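Local coordinates for DUF1285 domain-containing protein (Shewanella baltica, PDB 2RA9), which is of unknown function but, as a member of the DUF1285 family with its repeated structural motifs, is possibly involved in signal transduction, at residues 24-29 with 35-40; 60-65 with 69-74; 117-122 with 127-132. All coordinates share one frame; numbering follows the deposited sequence.

How the interactions relate
All three interactions are antiparallel beta hairpins, but they sit in two sheets. Interactions 1 and 2 belong to one mixed six-stranded sheet and touch, the backbone of Q73 pairing with F27 and I29. Interaction 3 lies in the second sheet, whose strand order is the same, in keeping with a fold built from repeated motifs; its centre is about 6 Å from the chain's centre, against about 17 Å and 14 Å for the others. Interaction 1 is partly buried and aromatic; interaction 2 is a surface contact mixing a salt bridge and a lysine-carbonyl bond with apolar packing. Interaction 3, with the most buried touching residues and no exposed one, turns leucines and a valine inward.

Interaction 1 (24-29 with 35-40); sequences VPLFDI and WTYLGT
F27 and Y37 face each other across a beta hairpin, in which strands 27-29 and 35-37 run antiparallel in the N-terminal sheet, strand 27-29 lying between 35-37 and 69-74. Their rings form an offset stack, centroids 4.3 Å apart and planes only 23° from parallel, with Y37 CD1 lying over the centre of the F27 ring. Different first torsions bring the rings together: the F27 ring swings beside its backbone N (chi1 -68°), whereas Y37 CG is anti to the backbone N (chi1 178°). Flat aromatic residues suit such a non-hydrogen-bonded pair, where CA atoms lie closer than in D28-T36.

On the same face, I29 lies alongside W35, both pointing the same way. I29 CG1 sits over the five-membered ring, 3.8 Å from its centroid in a CH-pi contact, while CD1 reaches on to W35 CE2 at 3.5 Å. The unbranched arm of isoleucine can thus follow the length of the indole. The buried indole packs on A47, F50 and A51 of helix 44-51.

The other face is polar and partly exposed, as D28 and T36 befit. Between them two backbone bonds close the hydrogen-bonded pair, and T36 OG1 approaches D28 CB at 3.4 Å. In the type I' turn from Y37 to T40, both central residues take positive phi, less favourable for L38 but easy for G39, where a CB would meet the preceding carbonyl O. One water donates to D28 OD2 (2.7 Å) and L26 O (2.9 Å) and accepts from T36 OG1 and G39 N.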
loop_
_atom_site.group_PDB
_atom_site.type_symbol
_atom_site.label_atom_id
_atom_site.label_comp_id
_atom_site.label_asym_id
_atom_site.label_seq_id
_atom_site.Cartn_x
_atom_site.Cartn_y
_atom_site.Cartn_z
ATOM N N VAL A 24 19.035 -2.669 -12.137
ATOM C CA VAL A 24 17.944 -1.722 -12.345
ATOM C C VAL A 24 16.637 -2.523 -12.209
ATOM O O VAL A 24 16.431 -3.520 -12.894
ATOM C CB VAL A 24 17.969 -1.076 -13.768
ATOM C CG1 VAL A 24 16.741 -0.200 -14.021
ATOM C CG2 VAL A 24 19.209 -0.288 -13.969
ATOM N N PRO A 25 15.753 -2.126 -11.281
ATOM C CA PRO A 25 14.485 -2.880 -11.192
ATOM C C PRO A 25 13.695 -2.880 -12.494
ATOM O O PRO A 25 13.581 -1.827 -13.147
ATOM C CB PRO A 25 13.729 -2.138 -10.098
ATOM C CG PRO A 25 14.833 -1.489 -9.278
ATOM C CD PRO A 25 15.833 -1.070 -10.273
ATOM N N LEU A 26 13.142 -4.038 -12.851
ATOM C CA LEU A 26 12.304 -4.130 -14.062
ATOM C C LEU A 26 10.865 -3.716 -13.835
ATOM O O LEU A 26 10.142 -3.389 -14.785
ATOM C CB LEU A 26 12.328 -5.564 -14.638
ATOM C CG LEU A 26 13.739 -6.091 -14.990
ATOM C CD1 LEU A 26 13.675 -7.468 -15.662
ATOM C CD2 LEU A 26 14.496 -5.071 -15.827
ATOM N N PHE A 27 10.449 -3.752 -12.558
ATOM C CA PHE A 27 9.108 -3.350 -12.148
ATOM C C PHE A 27 9.224 -1.995 -11.479
ATOM O O PHE A 27 10.137 -1.750 -10.672
ATOM C CB PHE A 27 8.528 -4.345 -11.131
ATOM C CG PHE A 27 8.222 -5.710 -11.707
ATOM C CD1 PHE A 27 9.200 -6.685 -11.793
ATOM C CD2 PHE A 27 6.948 -6.029 -12.131
ATOM C CE1 PHE A 27 8.926 -7.933 -12.348
ATOM C CE2 PHE A 27 6.644 -7.281 -12.668
ATOM C CZ PHE A 27 7.617 -8.242 -12.771
ATOM N N ASP A 28 8.267 -1.118 -11.807
ATOM C CA ASP A 28 8.220 0.236 -11.279
ATOM C C ASP A 28 6.802 0.530 -10.792
ATOM O O ASP A 28 5.847 0.183 -11.491
ATOM C CB ASP A 28 8.599 1.262 -12.371
ATOM C CG ASP A 28 10.066 1.201 -12.782
ATOM O OD1 ASP A 28 10.920 1.578 -11.965
ATOM O OD2 ASP A 28 10.382 0.757 -13.898
ATOM N N ILE A 29 6.668 1.173 -9.621
ATOM C CA ILE A 29 5.402 1.656 -9.099
ATOM C C ILE A 29 5.517 3.162 -8.952
ATOM O O ILE A 29 6.400 3.664 -8.264
ATOM C CB ILE A 29 5.030 1.021 -7.753
ATOM C CG1 ILE A 29 5.111 -0.494 -7.841
ATOM C CG2 ILE A 29 3.621 1.443 -7.330
ATOM C CD1 ILE A 29 4.815 -1.223 -6.552
ATOM N N TRP A 35 1.570 0.427 -11.820
ATOM C CA TRP A 35 2.743 -0.406 -12.064
ATOM C C TRP A 35 3.118 -0.462 -13.538
ATOM O O TRP A 35 2.248 -0.502 -14.404
ATOM C CB TRP A 35 2.464 -1.852 -11.624
ATOM C CG TRP A 35 2.275 -2.127 -10.207
ATOM C CD1 TRP A 35 1.438 -1.478 -9.307
ATOM C CD2 TRP A 35 2.879 -3.179 -9.470
ATOM N NE1 TRP A 35 1.486 -2.077 -8.081
ATOM C CE2 TRP A 35 2.373 -3.118 -8.144
ATOM C CE3 TRP A 35 3.828 -4.171 -9.784
ATOM C CZ2 TRP A 35 2.770 -4.010 -7.148
ATOM C CZ3 TRP A 35 4.229 -5.034 -8.797
ATOM C CH2 TRP A 35 3.670 -4.972 -7.503
ATOM N N THR A 36 4.416 -0.541 -13.795
ATOM C CA THR A 36 4.927 -0.975 -15.106
ATOM C C THR A 36 5.912 -2.111 -14.952
ATOM O O THR A 36 6.514 -2.278 -13.891
ATOM C CB THR A 36 5.597 0.158 -15.888
ATOM O OG1 THR A 36 6.689 0.667 -15.140
ATOM C CG2 THR A 36 4.634 1.258 -16.190
ATOM N N TYR A 37 6.059 -2.872 -16.032
ATOM C CA TYR A 37 7.064 -3.914 -16.167
ATOM C C TYR A 37 7.745 -3.657 -17.497
ATOM O O TYR A 37 7.084 -3.561 -18.518
ATOM C CB TYR A 37 6.430 -5.282 -16.176
ATOM C CG TYR A 37 7.404 -6.444 -16.358
ATOM C CD1 TYR A 37 8.550 -6.553 -15.600
ATOM C CD2 TYR A 37 7.142 -7.453 -17.284
ATOM C CE1 TYR A 37 9.438 -7.633 -15.751
ATOM C CE2 TYR A 37 8.024 -8.521 -17.452
ATOM C CZ TYR A 37 9.157 -8.618 -16.668
ATOM O OH TYR A 37 10.059 -9.695 -16.795
ATOM N N LEU A 38 9.061 -3.511 -17.458
ATOM C CA LEU A 38 9.844 -3.205 -18.675
ATOM C C LEU A 38 9.297 -1.968 -19.373
ATOM O O LEU A 38 9.359 -1.849 -20.596
ATOM C CB LEU A 38 9.901 -4.431 -19.613
ATOM C CG LEU A 38 10.758 -5.553 -19.022
ATOM C CD1 LEU A 38 10.560 -6.831 -19.741
ATOM C CD2 LEU A 38 12.186 -5.127 -19.119
ATOM N N GLY A 39 8.776 -1.032 -18.595
ATOM C CA GLY A 39 8.255 0.195 -19.150
ATOM C C GLY A 39 6.833 0.132 -19.666
ATOM O O GLY A 39 6.278 1.165 -20.079
ATOM N N THR A 40 6.223 -1.063 -19.638
ATOM C CA THR A 40 4.835 -1.265 -20.105
ATOM C C THR A 40 3.870 -1.278 -18.928
ATOM O O THR A 40 4.095 -1.977 -17.940
ATOM C CB THR A 40 4.713 -2.563 -20.960
ATOM O OG1 THR A 40 5.446 -2.391 -22.180
ATOM C CG2 THR A 40 3.270 -2.910 -21.301
HETATM O O HOH W 1 9.054 -0.875 -15.656
#

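Interaction 2 (60-65 with 69-74); sequences EYFLIT and KVRVQV. With EDO (1,2-ethanediol), chain C.
K69 opens its strand of this antiparallel hairpin by reaching back across it: the chain bends at its last torsion (chi4 57°) and NZ donates to T65 O at 3.0 Å. The long aliphatic part of lysine lies against I64 CD1, and its N and NZ both bind a 1,2-ethanediol probably left from crystallisation. V70 exchanges two backbone hydrogen bonds with L63, and its CG2 rests on L63 CB. R71, extended from CG to NE, runs alongside F62 and offers NH1 to E60 OE1 in a salt bridge (3.0 Å). NH1 comes at OE1 from above the carboxylate plane, while OE1 lies near the guanidinium plane, the two planes being 52° apart; F62 CE2 lies over one guanidinium face. A water joins NH1 to Y61 O. V72 turns to the opposite face, its CG2 meeting L63 CG at 3.6 Å, its apolar side chain buried between L63 and strand 27-29. V74 places CG2 over the Y61 ring, 3.5 Å from the centroid, a CH-pi contact.

Within the sheet, strand 69-74 lies between 60-64 and the parallel strand 27-29, to which Q73 bonds by its backbone; strand 54-57 flanks 60-64, and L63 and V72 pack on F27 and L54.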
loop_
_atom_site.group_PDB
_atom_site.type_symbol
_atom_site.label_atom_id
_atom_site.label_comp_id
_atom_site.label_asym_id
_atom_site.label_seq_id
_atom_site.Cartn_x
_atom_site.Cartn_y
_atom_site.Cartn_z
ATOM N N GLU A 60 13.858 -1.537 0.868
ATOM C CA GLU A 60 13.963 -1.887 -0.546
ATOM C C GLU A 60 12.855 -2.866 -0.868
ATOM O O GLU A 60 12.475 -3.645 -0.012
ATOM C CB GLU A 60 15.325 -2.528 -0.820
ATOM C CG GLU A 60 16.475 -1.548 -0.559
ATOM C CD GLU A 60 17.866 -2.190 -0.656
ATOM O OE1 GLU A 60 17.996 -3.376 -1.045
ATOM O OE2 GLU A 60 18.850 -1.495 -0.284
ATOM N N TYR A 61 12.352 -2.819 -2.106
ATOM C CA TYR A 61 11.194 -3.633 -2.492
ATOM C C TYR A 61 11.563 -4.764 -3.446
ATOM O O TYR A 61 12.422 -4.620 -4.295
ATOM C CB TYR A 61 10.162 -2.745 -3.171
ATOM C CG TYR A 61 9.626 -1.700 -2.253
ATOM C CD1 TYR A 61 10.265 -0.465 -2.135
ATOM C CD2 TYR A 61 8.447 -1.913 -1.524
ATOM C CE1 TYR A 61 9.744 0.515 -1.288
ATOM C CE2 TYR A 61 7.919 -0.917 -0.709
ATOM C CZ TYR A 61 8.582 0.264 -0.573
ATOM O OH TYR A 61 8.057 1.253 0.224
ATOM N N PHE A 62 10.940 -5.921 -3.237
ATOM C CA PHE A 62 11.215 -7.129 -3.983
ATOM C C PHE A 62 9.955 -7.915 -4.206
ATOM O O PHE A 62 9.041 -7.869 -3.382
ATOM C CB PHE A 62 12.177 -8.057 -3.170
ATOM C CG PHE A 62 13.458 -7.406 -2.758
ATOM C CD1 PHE A 62 13.515 -6.673 -1.586
ATOM C CD2 PHE A 62 14.583 -7.525 -3.532
ATOM C CE1 PHE A 62 14.672 -6.037 -1.211
ATOM C CE2 PHE A 62 15.767 -6.890 -3.138
ATOM C CZ PHE A 62 15.778 -6.113 -2.016
ATOM N N LEU A 63 9.915 -8.607 -5.335
ATOM C CA LEU A 63 8.978 -9.682 -5.560
ATOM C C LEU A 63 9.727 -10.970 -5.187
ATOM O O LEU A 63 10.847 -11.225 -5.679
ATOM C CB LEU A 63 8.511 -9.723 -7.012
ATOM C CG LEU A 63 7.902 -8.439 -7.545
ATOM C CD1 LEU A 63 7.482 -8.611 -9.019
ATOM C CD2 LEU A 63 6.694 -7.982 -6.707
ATOM N N ILE A 64 9.097 -11.774 -4.347
ATOM C CA ILE A 64 9.754 -12.898 -3.740
ATOM C C ILE A 64 9.056 -14.211 -4.034
ATOM O O ILE A 64 7.921 -14.440 -3.586
ATOM C CB ILE A 64 9.867 -12.718 -2.160
ATOM C CG1 ILE A 64 10.719 -11.496 -1.836
ATOM C CG2 ILE A 64 10.455 -13.997 -1.529
ATOM C CD1 ILE A 64 12.174 -11.555 -2.240
ATOM N N THR A 65 9.742 -15.099 -4.767
ATOM C CA THR A 65 9.283 -16.472 -4.993
ATOM C C THR A 65 10.479 -17.404 -4.775
ATOM O O THR A 65 11.612 -16.938 -4.680
ATOM C CB THR A 65 8.766 -16.704 -6.427
ATOM O OG1 THR A 65 9.827 -16.539 -7.370
ATOM C CG2 THR A 65 7.614 -15.787 -6.761
ATOM N N LYS A 69 13.729 -13.925 -7.252
ATOM C CA LYS A 69 13.634 -12.837 -6.321
ATOM C C LYS A 69 14.189 -11.609 -7.020
ATOM O O LYS A 69 15.355 -11.602 -7.392
ATOM C CB LYS A 69 14.382 -13.121 -5.008
ATOM C CG LYS A 69 13.857 -14.338 -4.284
ATOM C CD LYS A 69 14.711 -14.709 -3.082
ATOM C CE LYS A 69 14.280 -16.001 -2.420
ATOM N NZ LYS A 69 14.268 -17.167 -3.366
ATOM N N VAL A 70 13.326 -10.611 -7.236
ATOM C CA VAL A 70 13.676 -9.498 -8.082
ATOM C C VAL A 70 13.254 -8.167 -7.434
ATOM O O VAL A 70 12.393 -8.129 -6.598
ATOM C CB VAL A 70 13.079 -9.617 -9.497
ATOM C CG1 VAL A 70 13.458 -10.954 -10.138
ATOM C CG2 VAL A 70 11.576 -9.431 -9.472
ATOM N N ARG A 71 13.923 -7.095 -7.858
ATOM C CA ARG A 71 13.706 -5.778 -7.303
ATOM C C ARG A 71 12.535 -5.051 -7.970
ATOM O O ARG A 71 12.214 -5.267 -9.137
ATOM C CB ARG A 71 14.951 -4.925 -7.443
ATOM C CG ARG A 71 16.138 -5.445 -6.675
ATOM C CD ARG A 71 17.302 -4.488 -6.822
ATOM N NE ARG A 71 18.471 -4.833 -6.000
ATOM C CZ ARG A 71 18.667 -4.477 -4.731
ATOM N NH1 ARG A 71 17.784 -3.750 -4.050
ATOM N NH2 ARG A 71 19.786 -4.850 -4.123
ATOM N N VAL A 72 11.904 -4.202 -7.170
ATOM C CA VAL A 72 10.852 -3.282 -7.627
ATOM C C VAL A 72 11.248 -1.887 -7.191
ATOM O O VAL A 72 11.634 -1.672 -6.038
ATOM C CB VAL A 72 9.500 -3.640 -6.994
ATOM C CG1 VAL A 72 8.361 -2.696 -7.472
ATOM C CG2 VAL A 72 9.150 -5.117 -7.266
ATOM N N GLN A 73 11.165 -0.916 -8.113
ATOM C CA GLN A 73 11.394 0.506 -7.759
ATOM C C GLN A 73 10.046 1.133 -7.401
ATOM O O GLN A 73 9.064 0.933 -8.115
ATOM C CB GLN A 73 12.038 1.268 -8.927
ATOM C CG GLN A 73 12.523 2.660 -8.544
ATOM C CD GLN A 73 13.727 2.611 -7.541
ATOM O OE1 GLN A 73 14.312 1.540 -7.268
ATOM N NE2 GLN A 73 14.097 3.777 -7.013
ATOM N N VAL A 74 10.006 1.873 -6.302
ATOM C CA VAL A 74 8.773 2.440 -5.770
ATOM C C VAL A 74 9.012 3.944 -5.564
ATOM O O VAL A 74 9.921 4.346 -4.847
ATOM C CB VAL A 74 8.381 1.724 -4.437
ATOM C CG1 VAL A 74 7.165 2.384 -3.814
ATOM C CG2 VAL A 74 8.119 0.258 -4.659
HETATM C C1 EDO C . 16.968 -16.414 -7.315
HETATM O O1 EDO C . 16.392 -15.137 -7.494
HETATM C C2 EDO C . 16.157 -17.200 -6.302
HETATM O O2 EDO C . 16.489 -16.809 -4.964
HETATM O O HOH W 2 20.924 -3.251 -2.007
HETATM O O HOH W 3 13.295 -0.884 -4.017
HETATM O O HOH W 4 14.909 -3.224 -4.533
#

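Interaction 3 (117-122 with 127-132). With EDO (1,2-ethanediol), chain F; EDO (1,2-ethanediol), chain I.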
loop_
_atom_site.group_PDB
_atom_site.type_symbol
_atom_site.label_atom_id
_atom_site.label_comp_id
_atom_site.label_asym_id
_atom_site.label_seq_id
_atom_site.Cartn_x
_atom_site.Cartn_y
_atom_site.Cartn_z
ATOM N N SER A 117 1.358 13.711 2.826
ATOM C CA SER A 117 0.578 12.492 2.708
ATOM C C SER A 117 0.469 11.761 4.034
ATOM O O SER A 117 1.257 11.966 4.951
ATOM C CB SER A 117 1.214 11.555 1.698
ATOM O OG SER A 117 1.339 12.137 0.419
ATOM N N VAL A 118 -0.520 10.878 4.112
ATOM C CA VAL A 118 -0.689 9.995 5.244
ATOM C C VAL A 118 -0.541 8.566 4.733
ATOM O O VAL A 118 -1.022 8.209 3.656
ATOM C CB VAL A 118 -2.044 10.177 5.881
ATOM C CG1 VAL A 118 -2.269 9.148 7.013
ATOM C CG2 VAL A 118 -2.182 11.611 6.408
ATOM N N TYR A 119 0.155 7.766 5.531
ATOM C CA TYR A 119 0.446 6.367 5.196
ATOM C C TYR A 119 0.010 5.433 6.296
ATOM O O TYR A 119 0.153 5.756 7.446
ATOM C CB TYR A 119 1.942 6.166 4.936
ATOM C CG TYR A 119 2.513 7.069 3.892
ATOM C CD1 TYR A 119 2.914 8.358 4.211
ATOM C CD2 TYR A 119 2.708 6.641 2.594
ATOM C CE1 TYR A 119 3.464 9.178 3.282
ATOM C CE2 TYR A 119 3.262 7.499 1.615
ATOM C CZ TYR A 119 3.602 8.769 1.961
ATOM O OH TYR A 119 4.167 9.608 1.039
ATOM N N LEU A 120 -0.541 4.271 5.934
ATOM C CA LEU A 120 -0.945 3.271 6.913
ATOM C C LEU A 120 -0.132 2.004 6.714
ATOM O O LEU A 120 0.095 1.594 5.578
ATOM C CB LEU A 120 -2.445 2.944 6.806
ATOM C CG LEU A 120 -3.425 4.072 7.162
ATOM C CD1 LEU A 120 -4.878 3.733 6.814
ATOM C CD2 LEU A 120 -3.299 4.476 8.645
ATOM N N PRO A 121 0.277 1.346 7.803
ATOM C CA PRO A 121 1.108 0.168 7.616
ATOM C C PRO A 121 0.280 -1.089 7.339
ATOM O O PRO A 121 -0.763 -1.311 7.948
ATOM C CB PRO A 121 1.886 0.084 8.928
ATOM C CG PRO A 121 0.933 0.662 9.954
ATOM C CD PRO A 121 0.094 1.665 9.232
ATOM N N LEU A 122 0.743 -1.849 6.354
ATOM C CA LEU A 122 0.110 -3.073 5.915
ATOM C C LEU A 122 1.097 -4.205 6.143
ATOM O O LEU A 122 2.101 -4.038 6.833
ATOM C CB LEU A 122 -0.269 -2.955 4.425
ATOM C CG LEU A 122 -0.941 -1.644 4.008
ATOM C CD1 LEU A 122 -1.106 -1.557 2.529
ATOM C CD2 LEU A 122 -2.267 -1.409 4.738
ATOM N N TRP A 127 3.585 -0.131 3.050
ATOM C CA TRP A 127 2.766 0.997 3.518
ATOM C C TRP A 127 1.836 1.384 2.388
ATOM O O TRP A 127 2.222 1.336 1.200
ATOM C CB TRP A 127 3.674 2.192 3.869
ATOM C CG TRP A 127 4.444 1.989 5.127
ATOM C CD1 TRP A 127 5.597 1.257 5.273
ATOM C CD2 TRP A 127 4.125 2.477 6.432
ATOM N NE1 TRP A 127 6.025 1.289 6.572
ATOM C CE2 TRP A 127 5.138 2.032 7.304
ATOM C CE3 TRP A 127 3.085 3.251 6.956
ATOM C CZ2 TRP A 127 5.136 2.340 8.658
ATOM C CZ3 TRP A 127 3.100 3.560 8.271
ATOM C CH2 TRP A 127 4.105 3.104 9.116
ATOM N N GLY A 128 0.606 1.748 2.740
ATOM C CA GLY A 128 -0.352 2.266 1.802
ATOM C C GLY A 128 -0.526 3.762 1.998
ATOM O O GLY A 128 -0.760 4.206 3.120
ATOM N N LYS A 129 -0.414 4.545 0.925
ATOM C CA LYS A 129 -0.653 5.975 0.959
ATOM C C LYS A 129 -2.161 6.211 0.854
ATOM O O LYS A 129 -2.783 5.695 -0.041
ATOM C CB LYS A 129 0.033 6.675 -0.223
ATOM C CG LYS A 129 -0.206 8.163 -0.223
ATOM C CD LYS A 129 0.718 8.940 -1.137
ATOM C CE LYS A 129 0.439 8.702 -2.560
ATOM N NZ LYS A 129 1.353 9.476 -3.463
ATOM N N LEU A 130 -2.726 7.064 1.698
ATOM C CA LEU A 130 -4.138 7.415 1.539
ATOM C C LEU A 130 -4.357 8.275 0.312
ATOM O O LEU A 130 -3.719 9.332 0.158
ATOM C CB LEU A 130 -4.634 8.203 2.766
ATOM C CG LEU A 130 -4.792 7.452 4.080
ATOM C CD1 LEU A 130 -5.417 8.334 5.109
ATOM C CD2 LEU A 130 -5.669 6.219 3.849
ATOM N N GLY A 131 -5.228 7.819 -0.561
ATOM C CA GLY A 131 -5.583 8.581 -1.729
ATOM C C GLY A 131 -6.316 9.869 -1.377
ATOM O O GLY A 131 -6.973 9.960 -0.330
ATOM N N ARG A 132 -6.256 10.854 -2.268
ATOM C CA ARG A 132 -6.861 12.135 -2.009
ATOM C C ARG A 132 -8.349 12.024 -1.784
ATOM O O ARG A 132 -8.880 12.717 -0.912
ATOM C CB ARG A 132 -6.614 13.121 -3.171
ATOM C CG ARG A 132 -5.200 13.750 -3.268
ATOM C CD ARG A 132 -4.389 13.686 -2.017
ATOM N NE ARG A 132 -3.280 14.648 -2.031
ATOM C CZ ARG A 132 -3.385 15.938 -1.710
ATOM N NH1 ARG A 132 -4.547 16.467 -1.338
ATOM N NH2 ARG A 132 -2.308 16.711 -1.749
HETATM C C1 EDO F . -3.876 12.802 1.028
HETATM O O1 EDO F . -2.874 13.769 0.683
HETATM C C2 EDO F . -3.406 11.920 2.179
HETATM O O2 EDO F . -2.294 11.081 1.791
HETATM C C1 EDO I . -8.909 15.733 -0.637
HETATM O O1 EDO I . -9.727 16.817 -1.057
HETATM C C2 EDO I . -7.783 16.230 0.244
HETATM O O2 EDO I . -6.708 15.296 0.185
HETATM O O HOH W 5 -0.973 12.778 -0.893
#
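Strands 118-121 and 127-130 form an antiparallel hairpin, their axes at 147° and 4.5 Å apart at closest approach. L120 and G128 make the hydrogen-bonded pair, with N-H groups donating both ways, and L130 N reaches V118 O in a nearly straight bond of 2.8 Å. Lacking a side chain, G128 leaves room for L122 CD1, 3.7 Å from G128 N; a CB there would press on that methyl.

At one end W127 lays its indole against P121, whose CB stands over the six-membered ring, 3.7 Å from its centroid and 10° off the normal. Proline's rigid ring suits this CH-pi contact, and Y119 CB touches W127 CE3 at 3.7 Å. An alanine in place of W127 is likely to leave the P121 ring without its aromatic partner and open a gap beside Y119 CB. Y119 and K129 lie side by side, with Y119 CE2 3.8 Å from K129 CB; both polar ends go to D76. O2 of a 1,2-ethanediol, probably from crystallisation, accepts from V118 N and donates to L130 O. With CG1 anti to its backbone N (chi1 175°), V118 meets L130 CD1, while L130 CD2 touches L120 CD1.

These aliphatic groups suit the buried side: L120 and L130 pack on F138 of helix 135-141 and on I81, V118 on Y135. In the sheet, strand 127-130 runs parallel to strand 79-86, and strand 112-113 borders 118-121.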